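Local coordinates for alpha-L-rhamnosidase (Aspergillus terreus, PDB 6GSZ), which probably hydrolyses terminal non-reducing alpha-L-rhamnose residues of alpha-L-rhamnosides, as a calcium-binding, multidomain glycosidase, at residues V65-S69 and S70-S74; S478-A481 and N482-D486; G768-H772 and E773-G777. One frame throughout, in Å; residues are numbered along the deposited sequence.

Overall arrangement
The three contacts follow one another along the chain, and none encloses or crosses another. Contact 1 comes first, in the loop between strands 53-58 and 78-86 of the N-terminal immunoglobulin-like domain. Contact 2 is the last two turns of helix 471-484 and the residues after it, in the six-hairpin glycosidase domain. Contact 3 is helix 768-775, just before strand 778-780. Each is local and closes no long loop. Contacts 2 and 3 have centres about 12 Å apart. Their touch joins helix 471-484 to helix 768-775: R479 forms a salt bridge with E773, and F483 stacks on H772. Contact 1 stands apart, its nearest atoms about 14 Å from contact 2.

Contact 1: residues V65-S69 and S70-S74; sequences VPWPS and SPLQS
W67 reaches forward along the chain and meets S70 and L72, within one proline-rich loop of the immunoglobulin-like domain. The segments 65-69 and 70-74 are continuous and contain no regular helix or strand. The indole N-H of W67 makes a hydrogen bond across them. NE1 donates to the backbone O of S70 at 2.9 Å, with a nearly straight N-H...O angle of 165°. The acceptor lies in the ring plane of W67. Seen from S70, the donor sits above the carbonyl plane. The carbonyl of S70 has a second donor, NH2 of R47, so indole and guanidinium share one oxygen.

S69 meets the same arginine. Its OG is anti to the backbone N (chi1 -180°), beside the carbonyl carbon, and bonds to NH1 of R47. This also brings OG of S69 to 2.8 Å from the backbone N of S70. The backbone N of S69 lies over one face of the W67 indole, with CD of P68.

L72 covers the opposite face. Its CD1 makes a CH-pi contact, 4.3 Å from the centroid of the six-membered ring of W67. The two side chains cross at about a right angle. The indole is thus sandwiched by its own loop. The NE1 bond and the packing on both faces would hold its rotation.

The loop lies between strands 53-58 and 78-86. W67 packs on V45 of strand 38-46 and, together with L72, on V101 of strand 99-103.

Contact 2: residues S478-A481 and N482-D486; sequences SRTA and NFIYD. With CA (calcium ion), chain K.
This is the C-terminal end of helix 471-484, in the six-hairpin glycosidase domain, where the chain leaves the helix and reaches a calcium site. Alpha-helical bonds run from N482 N to S478 O (2.9 Å) and from I484 N to T480 O (3.3 Å). The last is Y485 N to A481 O, at 3.1 Å and almost straight (175°). F483 N is 3.9 Å from R479 O and bonds T480 O instead, three residues back, in a tightened 3-10-like turn.

On one flank, CG2 of T480 and CD1 of I484 lie side by side at 4.0 Å, pointing the same way. On another, a water joins S478 OG to ND2 of N482. OD1 of that amide bonds to T487 and ND2 also to S541, so both ends of the amide are held. R479 extends to E773 of helix 768-775 in a salt bridge, and its NH1 bonds Y664 OH.

Beyond the helix, D486 has two tasks. OD1 caps the N of A488, at the start of helix 488-503. OD2 binds the calcium ion at 2.3 Å. Three waters and three further atoms complete the coordination. One of those waters also donates a weak hydrogen bond to OD1 of D486.

Contact 3: residues G768-H772 and E773-G777; sequences GSWLH and EVIGG
W770 and V774 meet one turn apart on helix 768-775, a short helix of the six-hairpin glycosidase domain that widens into a pi-type turn at 773-775. Among the backbone bonds, E773 N to S769 O (2.9 Å) follows the alpha-helical pattern. The carbonyl of W770 then accepts twice, from V774 N and, one residue wider, from I775 N. G776 N bonds L771 O at 2.9 Å, also spanning five residues.

Most apolar contacts gather round the indole. CG2 of V774 lies over the five-membered ring of W770, 3.8 Å from its centroid, in a CH-pi contact. CG1 of V774 reaches CZ2 of the same ring. CG1 of I775 approaches CZ3 of W770 at 3.6 Å, the two side chains crossing at about a right angle. Apart from the indole, CD2 of L771 and CD1 of I775 meet at 3.6 Å, the side chains side by side.

The polar ends find partners beyond the segments. NE1 of W770 bonds to S707. S769 OG bonds to H704 NE2 and to the O of S766. H772 bonds H443 through NE2. Its CG is anti to the carbonyl carbon (chi1 -56°), which folds the ring back along the helix. There the backbone O of G768 lies 3.1 Å above the plane of the H772 imidazole, over its centre.

Contact 1: residues V65-S69 and S70-S74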
ATOM      1  N   VAL A  65     -15.103  12.875 -13.222  1.00 10.25           N
ATOM      2  CA  VAL A  65     -16.174  13.270 -14.137  1.00 11.17           C
ATOM      3  C   VAL A  65     -16.160  12.330 -15.335  1.00 10.10           C
ATOM      4  O   VAL A  65     -15.176  11.613 -15.558  1.00 10.97           O
ATOM      5  CB  VAL A  65     -16.044  14.737 -14.588  1.00 12.17           C
ATOM      6  CG1 VAL A  65     -15.828  15.679 -13.392  1.00 13.19           C
ATOM      7  CG2 VAL A  65     -14.962  14.928 -15.630  1.00 12.00           C
ATOM      8  N   PRO A  66     -17.245  12.242 -16.125  1.00 11.04           N
ATOM      9  CA  PRO A  66     -17.279  11.307 -17.234  1.00 12.47           C
ATOM     10  C   PRO A  66     -16.308  11.581 -18.380  1.00 11.74           C
ATOM     11  O   PRO A  66     -15.920  12.708 -18.644  1.00 12.78           O
ATOM     12  CB  PRO A  66     -18.716  11.404 -17.755  1.00 12.69           C
ATOM     13  CG  PRO A  66     -19.495  12.001 -16.604  1.00 12.36           C
ATOM     14  CD  PRO A  66     -18.511  12.960 -15.953  1.00 11.64           C
ATOM     15  N   TRP A  67     -15.822  10.477 -18.976  1.00 10.93           N
ATOM     16  CA  TRP A  67     -15.139  10.603 -20.262  1.00 11.16           C
ATOM     17  C   TRP A  67     -16.098  11.258 -21.256  1.00 11.66           C
ATOM     18  O   TRP A  67     -17.206  10.769 -21.404  1.00 12.72           O
ATOM     19  CB  TRP A  67     -14.729   9.210 -20.728  1.00 12.10           C
ATOM     20  CG  TRP A  67     -14.066   9.193 -22.073  1.00 11.82           C
ATOM     21  CD1 TRP A  67     -14.592   8.707 -23.247  1.00 12.56           C
ATOM     22  CD2 TRP A  67     -12.765   9.711 -22.385  1.00 11.66           C
ATOM     23  NE1 TRP A  67     -13.702   8.900 -24.275  1.00 12.50           N
ATOM     24  CE2 TRP A  67     -12.573   9.498 -23.774  1.00 12.76           C
ATOM     25  CE3 TRP A  67     -11.770  10.342 -21.638  1.00 12.10           C
ATOM     26  CZ2 TRP A  67     -11.416   9.923 -24.414  1.00 13.48           C
ATOM     27  CZ3 TRP A  67     -10.624  10.744 -22.279  1.00 12.87           C
ATOM     28  CH2 TRP A  67     -10.456  10.538 -23.654  1.00 14.11           C
ATOM     29  N   PRO A  68     -15.714  12.356 -21.908  1.00 12.75           N
ATOM     30  CA  PRO A  68     -16.678  13.093 -22.741  1.00 14.34           C
ATOM     31  C   PRO A  68     -16.760  12.704 -24.218  1.00 14.18           C
ATOM     32  O   PRO A  68     -17.605  13.160 -24.943  1.00 18.40           O
ATOM     33  CB  PRO A  68     -16.143  14.533 -22.649  1.00 15.86           C
ATOM     34  CG  PRO A  68     -14.634  14.330 -22.564  1.00 15.07           C
ATOM     35  CD  PRO A  68     -14.470  13.109 -21.671  1.00 13.63           C
ATOM     36  N   SER A  69     -15.837  11.858 -24.670  1.00 16.12           N
ATOM     37  CA  SER A  69     -15.724  11.555 -26.110  1.00 16.26           C
ATOM     38  C   SER A  69     -16.264  10.134 -26.365  1.00 16.41           C
ATOM     39  O   SER A  69     -16.855   9.482 -25.483  1.00 16.61           O
ATOM     40  CB  SER A  69     -14.273  11.777 -26.544  1.00 16.78           C
ATOM     41  OG  SER A  69     -14.047  11.522 -27.928  1.00 18.79           O
ATOM     42  N   SER A  70     -16.127   9.661 -27.609  1.00 17.55           N
ATOM     43  CA  SER A  70     -16.470   8.284 -27.904  1.00 17.76           C
ATOM     44  C   SER A  70     -15.463   7.366 -27.193  1.00 15.32           C
ATOM     45  O   SER A  70     -14.352   7.776 -26.859  1.00 15.06           O
ATOM     46  CB  SER A  70     -16.467   8.026 -29.389  1.00 20.47           C
ATOM     47  OG  SER A  70     -15.238   8.444 -29.920  1.00 23.82           O
ATOM     48  N   PRO A  71     -15.855   6.126 -26.896  1.00 17.14           N
ATOM     49  CA  PRO A  71     -14.937   5.174 -26.239  1.00 15.96           C
ATOM     50  C   PRO A  71     -13.616   4.987 -26.986  1.00 15.29           C
ATOM     51  O   PRO A  71     -13.582   4.987 -28.218  1.00 17.05           O
ATOM     52  CB  PRO A  71     -15.730   3.868 -26.188  1.00 17.33           C
ATOM     53  CG  PRO A  71     -17.184   4.307 -26.290  1.00 20.21           C
ATOM     54  CD  PRO A  71     -17.167   5.525 -27.187  1.00 20.80           C
ATOM     55  N   LEU A  72     -12.536   4.929 -26.225  1.00 15.07           N
ATOM     56  CA  LEU A  72     -11.223   4.623 -26.787  1.00 14.38           C
ATOM     57  C   LEU A  72     -11.137   3.132 -27.140  1.00 15.89           C
ATOM     58  O   LEU A  72     -11.651   2.279 -26.452  1.00 17.38           O
ATOM     59  CB  LEU A  72     -10.135   5.003 -25.781  1.00 14.87           C
ATOM     60  CG  LEU A  72     -10.055   6.488 -25.443  1.00 15.83           C
ATOM     61  CD1 LEU A  72      -9.274   6.704 -24.169  1.00 18.27           C
ATOM     62  CD2 LEU A  72      -9.437   7.264 -26.592  1.00 18.89           C
ATOM     63  N   GLN A  73     -10.486   2.861 -28.264  1.00 15.74           N
ATOM     64  CA  GLN A  73     -10.206   1.471 -28.684  1.00 16.43           C
ATOM     65  C   GLN A  73      -8.900   0.956 -28.037  1.00 15.24           C
ATOM     66  O   GLN A  73      -8.029   1.730 -27.610  1.00 14.73           O
ATOM     67  CB  GLN A  73     -10.163   1.463 -30.220  1.00 19.39           C
ATOM     68  CG  GLN A  73     -11.509   1.814 -30.841  1.00 24.43           C
ATOM     69  CD  GLN A  73     -11.516   1.689 -32.342  1.00 34.45           C
ATOM     70  OE1 GLN A  73     -10.770   0.913 -32.913  1.00 49.14           O
ATOM     71  NE2 GLN A  73     -12.367   2.452 -32.994  1.00 48.06           N
ATOM     72  N   SER A  74      -8.684  -0.367 -28.117  1.00 17.08           N
ATOM     73  CA  SER A  74      -7.429  -0.973 -27.688  1.00 16.51           C
ATOM     74  C   SER A  74      -6.268  -0.325 -28.443  1.00 14.70           C
ATOM     75  O   SER A  74      -6.306  -0.239 -29.699  1.00 16.97           O
ATOM     76  CB  SER A  74      -7.485  -2.464 -27.974  1.00 17.99           C
ATOM     77  OG  SER A  74      -6.205  -3.043 -27.719  1.00 17.76           O
TER

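Contact 2: residues S478-A481 and N482-D486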
ATOM      1  N   SER A 478      -5.825   1.531   7.310  1.00  8.92           N
ATOM      2  CA  SER A 478      -6.075   2.266   6.042  1.00 10.52           C
ATOM      3  C   SER A 478      -6.476   3.753   6.292  1.00  9.05           C
ATOM      4  O   SER A 478      -6.158   4.582   5.434  1.00 10.85           O
ATOM      5  CB  SER A 478      -7.063   1.544   5.128  1.00 11.07           C
ATOM      6  OG  SER A 478      -8.390   1.890   5.411  1.00 11.03           O
ATOM      7  N   ARG A 479      -7.086   4.108   7.454  1.00  9.70           N
ATOM      8  CA  ARG A 479      -7.393   5.490   7.712  1.00 10.72           C
ATOM      9  C   ARG A 479      -6.113   6.341   7.718  1.00  9.96           C
ATOM     10  O   ARG A 479      -6.084   7.477   7.211  1.00 11.29           O
ATOM     11  CB  ARG A 479      -8.142   5.591   9.045  1.00 11.35           C
ATOM     12  CG  ARG A 479      -8.635   6.970   9.444  1.00 11.41           C
ATOM     13  CD  ARG A 479      -9.496   6.791  10.672  1.00 12.98           C
ATOM     14  NE  ARG A 479      -9.966   8.045  11.241  1.00 12.56           N
ATOM     15  CZ  ARG A 479     -10.874   8.083  12.239  1.00 13.30           C
ATOM     16  NH1 ARG A 479     -11.468   6.970  12.683  1.00 15.09           N
ATOM     17  NH2 ARG A 479     -11.215   9.249  12.757  1.00 15.69           N
ATOM     18  N   THR A 480      -5.054   5.802   8.310  1.00 10.20           N
ATOM     19  CA  THR A 480      -3.742   6.406   8.311  1.00 10.28           C
ATOM     20  C   THR A 480      -3.131   6.389   6.882  1.00 10.42           C
ATOM     21  O   THR A 480      -2.633   7.397   6.354  1.00 11.21           O
ATOM     22  CB  THR A 480      -2.821   5.711   9.329  1.00 11.35           C
ATOM     23  OG1 THR A 480      -3.407   5.775  10.635  1.00 10.98           O
ATOM     24  CG2 THR A 480      -1.443   6.351   9.333  1.00 11.98           C
ATOM     25  N   ALA A 481      -3.135   5.200   6.271  1.00  9.66           N
ATOM     26  CA  ALA A 481      -2.444   4.993   5.010  1.00 10.38           C
ATOM     27  C   ALA A 481      -2.941   5.952   3.927  1.00  9.91           C
ATOM     28  O   ALA A 481      -2.162   6.524   3.181  1.00 10.68           O
ATOM     29  CB  ALA A 481      -2.695   3.582   4.532  1.00 10.47           C
ATOM     30  N   ASN A 482      -4.286   6.129   3.843  1.00  9.24           N
ATOM     31  CA  ASN A 482      -4.898   6.855   2.785  1.00  9.66           C
ATOM     32  C   ASN A 482      -4.666   8.380   2.889  1.00 11.12           C
ATOM     33  O   ASN A 482      -4.935   9.115   1.920  1.00 11.69           O
ATOM     34  CB  ASN A 482      -6.417   6.653   2.782  1.00 10.05           C
ATOM     35  CG  ASN A 482      -6.892   5.240   2.556  1.00  9.30           C
ATOM     36  OD1 ASN A 482      -6.070   4.342   2.240  1.00 10.08           O
ATOM     37  ND2 ASN A 482      -8.207   5.016   2.567  1.00 10.12           N
ATOM     38  N   PHE A 483      -4.164   8.829   4.039  1.00  9.94           N
ATOM     39  CA  PHE A 483      -3.737  10.197   4.192  1.00 10.41           C
ATOM     40  C   PHE A 483      -2.287  10.364   3.711  1.00 10.00           C
ATOM     41  O   PHE A 483      -1.913  11.373   3.070  1.00 10.89           O
ATOM     42  CB  PHE A 483      -3.848  10.592   5.668  1.00 10.85           C
ATOM     43  CG  PHE A 483      -3.542  12.031   5.983  1.00 11.35           C
ATOM     44  CD1 PHE A 483      -2.249  12.459   6.221  1.00 13.20           C
ATOM     45  CD2 PHE A 483      -4.566  12.967   6.106  1.00 12.95           C
ATOM     46  CE1 PHE A 483      -1.972  13.784   6.561  1.00 13.90           C
ATOM     47  CE2 PHE A 483      -4.297  14.278   6.499  1.00 15.52           C
ATOM     48  CZ  PHE A 483      -2.999  14.688   6.711  1.00 13.23           C
ATOM     49  N   ILE A 484      -1.430   9.381   4.027  1.00 10.24           N
ATOM     50  CA  ILE A 484       0.011   9.548   3.730  1.00 10.05           C
ATOM     51  C   ILE A 484       0.302   9.444   2.226  1.00  9.91           C
ATOM     52  O   ILE A 484       1.104  10.215   1.712  1.00 10.35           O
ATOM     53  CB  ILE A 484       0.853   8.565   4.558  1.00 11.03           C
ATOM     54  CG1 ILE A 484       0.599   8.749   6.062  1.00 12.63           C
ATOM     55  CG2 ILE A 484       2.330   8.679   4.209  1.00 11.31           C
ATOM     56  CD1 ILE A 484       1.357   7.797   6.914  1.00 12.92           C
ATOM     57  N   TYR A 485      -0.366   8.482   1.560  1.00 10.36           N
ATOM     58  CA  TYR A 485      -0.196   8.288   0.126  1.00 10.15           C
ATOM     59  C   TYR A 485      -1.563   8.105  -0.523  1.00 10.90           C
ATOM     60  O   TYR A 485      -2.515   7.696   0.130  1.00 10.82           O
ATOM     61  CB  TYR A 485       0.616   7.020  -0.170  1.00 10.41           C
ATOM     62  CG  TYR A 485       2.124   7.095   0.001  1.00 10.57           C
ATOM     63  CD1 TYR A 485       2.930   7.552  -1.037  1.00 10.98           C
ATOM     64  CD2 TYR A 485       2.750   6.733   1.184  1.00 11.21           C
ATOM     65  CE1 TYR A 485       4.313   7.617  -0.903  1.00 11.07           C
ATOM     66  CE2 TYR A 485       4.124   6.798   1.327  1.00 11.32           C
ATOM     67  CZ  TYR A 485       4.913   7.254   0.284  1.00 11.59           C
ATOM     68  OH  TYR A 485       6.286   7.328   0.406  1.00 14.36           O
ATOM     69  N   ASP A 486      -1.635   8.385  -1.830  1.00 10.17           N
ATOM     70  CA  ASP A 486      -2.804   8.101  -2.636  1.00 10.97           C
ATOM     71  C   ASP A 486      -2.833   6.594  -2.939  1.00 10.18           C
ATOM     72  O   ASP A 486      -2.151   6.091  -3.845  1.00 10.66           O
ATOM     73  CB  ASP A 486      -2.827   8.955  -3.894  1.00 12.41           C
ATOM     74  CG  ASP A 486      -4.084   8.766  -4.730  1.00 13.93           C
ATOM     75  OD1 ASP A 486      -4.761   7.714  -4.598  1.00 13.56           O
ATOM     76  OD2 ASP A 486      -4.444   9.765  -5.427  1.00 18.54           O
TER
HETATM   77 CA    CA K 929      -5.982  10.808  -6.729  0.70 20.72          CA
HETATM   78  O   HOH W   1      -9.363   2.315   2.836  1.00 10.98           O
HETATM   79  O   HOH W   2      -6.775   8.715  -6.491  1.00 20.31           O
HETATM   80  O   HOH W   3      -6.137  12.085  -4.610  1.00 24.81           O
HETATM   81  O   HOH W   4      -5.678  13.114  -7.380  1.00 28.44           O

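Contact 3: residues G768-H772 and E773-G777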
ATOM      1  N   GLY A 768      -1.168   7.143  13.551  1.00 12.40           N
ATOM      2  CA  GLY A 768      -0.879   8.221  12.642  1.00 11.37           C
ATOM      3  C   GLY A 768      -2.109   9.064  12.349  1.00 11.05           C
ATOM      4  O   GLY A 768      -2.017  10.302  12.209  1.00 11.97           O
ATOM      5  N   SER A 769      -3.266   8.422  12.202  1.00 11.27           N
ATOM      6  CA  SER A 769      -4.501   9.173  11.911  1.00 11.43           C
ATOM      7  C   SER A 769      -4.843  10.170  13.007  1.00 10.99           C
ATOM      8  O   SER A 769      -5.471  11.179  12.710  1.00 12.40           O
ATOM      9  CB  SER A 769      -5.680   8.267  11.635  1.00 11.76           C
ATOM     10  OG  SER A 769      -6.009   7.464  12.740  1.00 12.77           O
ATOM     11  N   TRP A 770      -4.475   9.856  14.250  1.00 11.07           N
ATOM     12  CA  TRP A 770      -4.725  10.804  15.344  1.00 11.47           C
ATOM     13  C   TRP A 770      -3.782  12.003  15.197  1.00 12.85           C
ATOM     14  O   TRP A 770      -4.162  13.167  15.453  1.00 13.28           O
ATOM     15  CB  TRP A 770      -4.578  10.135  16.713  1.00 11.42           C
ATOM     16  CG  TRP A 770      -5.179  10.914  17.841  1.00 13.39           C
ATOM     17  CD1 TRP A 770      -6.472  10.834  18.243  1.00 12.88           C
ATOM     18  CD2 TRP A 770      -4.501  11.808  18.732  1.00 14.09           C
ATOM     19  NE1 TRP A 770      -6.669  11.676  19.296  1.00 14.43           N
ATOM     20  CE2 TRP A 770      -5.497  12.312  19.601  1.00 12.81           C
ATOM     21  CE3 TRP A 770      -3.191  12.287  18.858  1.00 14.86           C
ATOM     22  CZ2 TRP A 770      -5.201  13.223  20.611  1.00 15.72           C
ATOM     23  CZ3 TRP A 770      -2.909  13.192  19.857  1.00 16.90           C
ATOM     24  CH2 TRP A 770      -3.900  13.644  20.727  1.00 15.82           C
ATOM     25  N   LEU A 771      -2.528  11.761  14.829  1.00 12.30           N
ATOM     26  CA  LEU A 771      -1.603  12.864  14.541  1.00 12.50           C
ATOM     27  C   LEU A 771      -2.174  13.764  13.441  1.00 12.39           C
ATOM     28  O   LEU A 771      -2.191  14.992  13.544  1.00 13.99           O
ATOM     29  CB  LEU A 771      -0.236  12.332  14.121  1.00 12.99           C
ATOM     30  CG  LEU A 771       0.442  11.331  15.055  1.00 16.53           C
ATOM     31  CD1 LEU A 771       1.821  10.943  14.528  1.00 15.76           C
ATOM     32  CD2 LEU A 771       0.552  11.718  16.480  1.00 18.25           C
ATOM     33  N   HIS A 772      -2.718  13.153  12.403  1.00 12.12           N
ATOM     34  CA  HIS A 772      -3.210  13.902  11.256  1.00 12.59           C
ATOM     35  C   HIS A 772      -4.462  14.698  11.641  1.00 11.72           C
ATOM     36  O   HIS A 772      -4.614  15.868  11.198  1.00 13.35           O
ATOM     37  CB  HIS A 772      -3.534  12.979  10.064  1.00 12.63           C
ATOM     38  CG  HIS A 772      -2.405  12.108   9.601  1.00 11.80           C
ATOM     39  ND1 HIS A 772      -2.658  10.868   9.059  1.00 11.88           N
ATOM     40  CD2 HIS A 772      -1.064  12.289   9.595  1.00 12.44           C
ATOM     41  CE1 HIS A 772      -1.484  10.342   8.725  1.00 13.15           C
ATOM     42  NE2 HIS A 772      -0.488  11.188   9.039  1.00 12.45           N
ATOM     43  N   GLU A 773      -5.419  13.999  12.273  1.00 11.76           N
ATOM     44  CA  GLU A 773      -6.787  14.541  12.410  1.00 11.96           C
ATOM     45  C   GLU A 773      -6.979  15.396  13.667  1.00 13.32           C
ATOM     46  O   GLU A 773      -7.863  16.247  13.675  1.00 14.80           O
ATOM     47  CB  GLU A 773      -7.828  13.425  12.469  1.00 13.43           C
ATOM     48  CG  GLU A 773      -7.844  12.548  11.219  1.00 14.52           C
ATOM     49  CD  GLU A 773      -8.957  11.507  11.221  1.00 16.88           C
ATOM     50  OE1 GLU A 773      -9.861  11.573  12.100  1.00 19.14           O
ATOM     51  OE2 GLU A 773      -8.876  10.581  10.395  1.00 20.10           O
ATOM     52  N   VAL A 774      -6.210  15.151  14.712  1.00 11.76           N
ATOM     53  CA  VAL A 774      -6.435  15.823  15.982  1.00 12.46           C
ATOM     54  C   VAL A 774      -5.299  16.814  16.258  1.00 12.76           C
ATOM     55  O   VAL A 774      -5.550  18.000  16.480  1.00 14.84           O
ATOM     56  CB  VAL A 774      -6.651  14.820  17.134  1.00 13.65           C
ATOM     57  CG1 VAL A 774      -6.848  15.557  18.425  1.00 15.02           C
ATOM     58  CG2 VAL A 774      -7.855  13.925  16.862  1.00 15.26           C
ATOM     59  N   ILE A 775      -4.042  16.372  16.216  1.00 12.79           N
ATOM     60  CA  ILE A 775      -2.913  17.338  16.348  1.00 14.41           C
ATOM     61  C   ILE A 775      -2.934  18.283  15.140  1.00 13.85           C
ATOM     62  O   ILE A 775      -2.861  19.507  15.284  1.00 15.88           O
ATOM     63  CB  ILE A 775      -1.543  16.656  16.488  1.00 14.90           C
ATOM     64  CG1 ILE A 775      -1.515  15.664  17.657  1.00 14.09           C
ATOM     65  CG2 ILE A 775      -0.456  17.720  16.627  1.00 16.08           C
ATOM     66  CD1 ILE A 775      -0.172  14.994  17.848  1.00 15.56           C
ATOM     67  N   GLY A 776      -3.074  17.707  13.940  1.00 13.79           N
ATOM     68  CA  GLY A 776      -3.111  18.483  12.701  1.00 14.90           C
ATOM     69  C   GLY A 776      -4.484  19.027  12.374  1.00 13.15           C
ATOM     70  O   GLY A 776      -4.605  19.899  11.512  1.00 14.70           O
ATOM     71  N   GLY A 777      -5.517  18.459  13.000  1.00 12.98           N
ATOM     72  CA  GLY A 777      -6.860  18.941  12.854  1.00 13.30           C
ATOM     73  C   GLY A 777      -7.613  18.510  11.609  1.00 14.65           C
ATOM     74  O   GLY A 777      -8.781  18.860  11.490  1.00 14.45           O
TER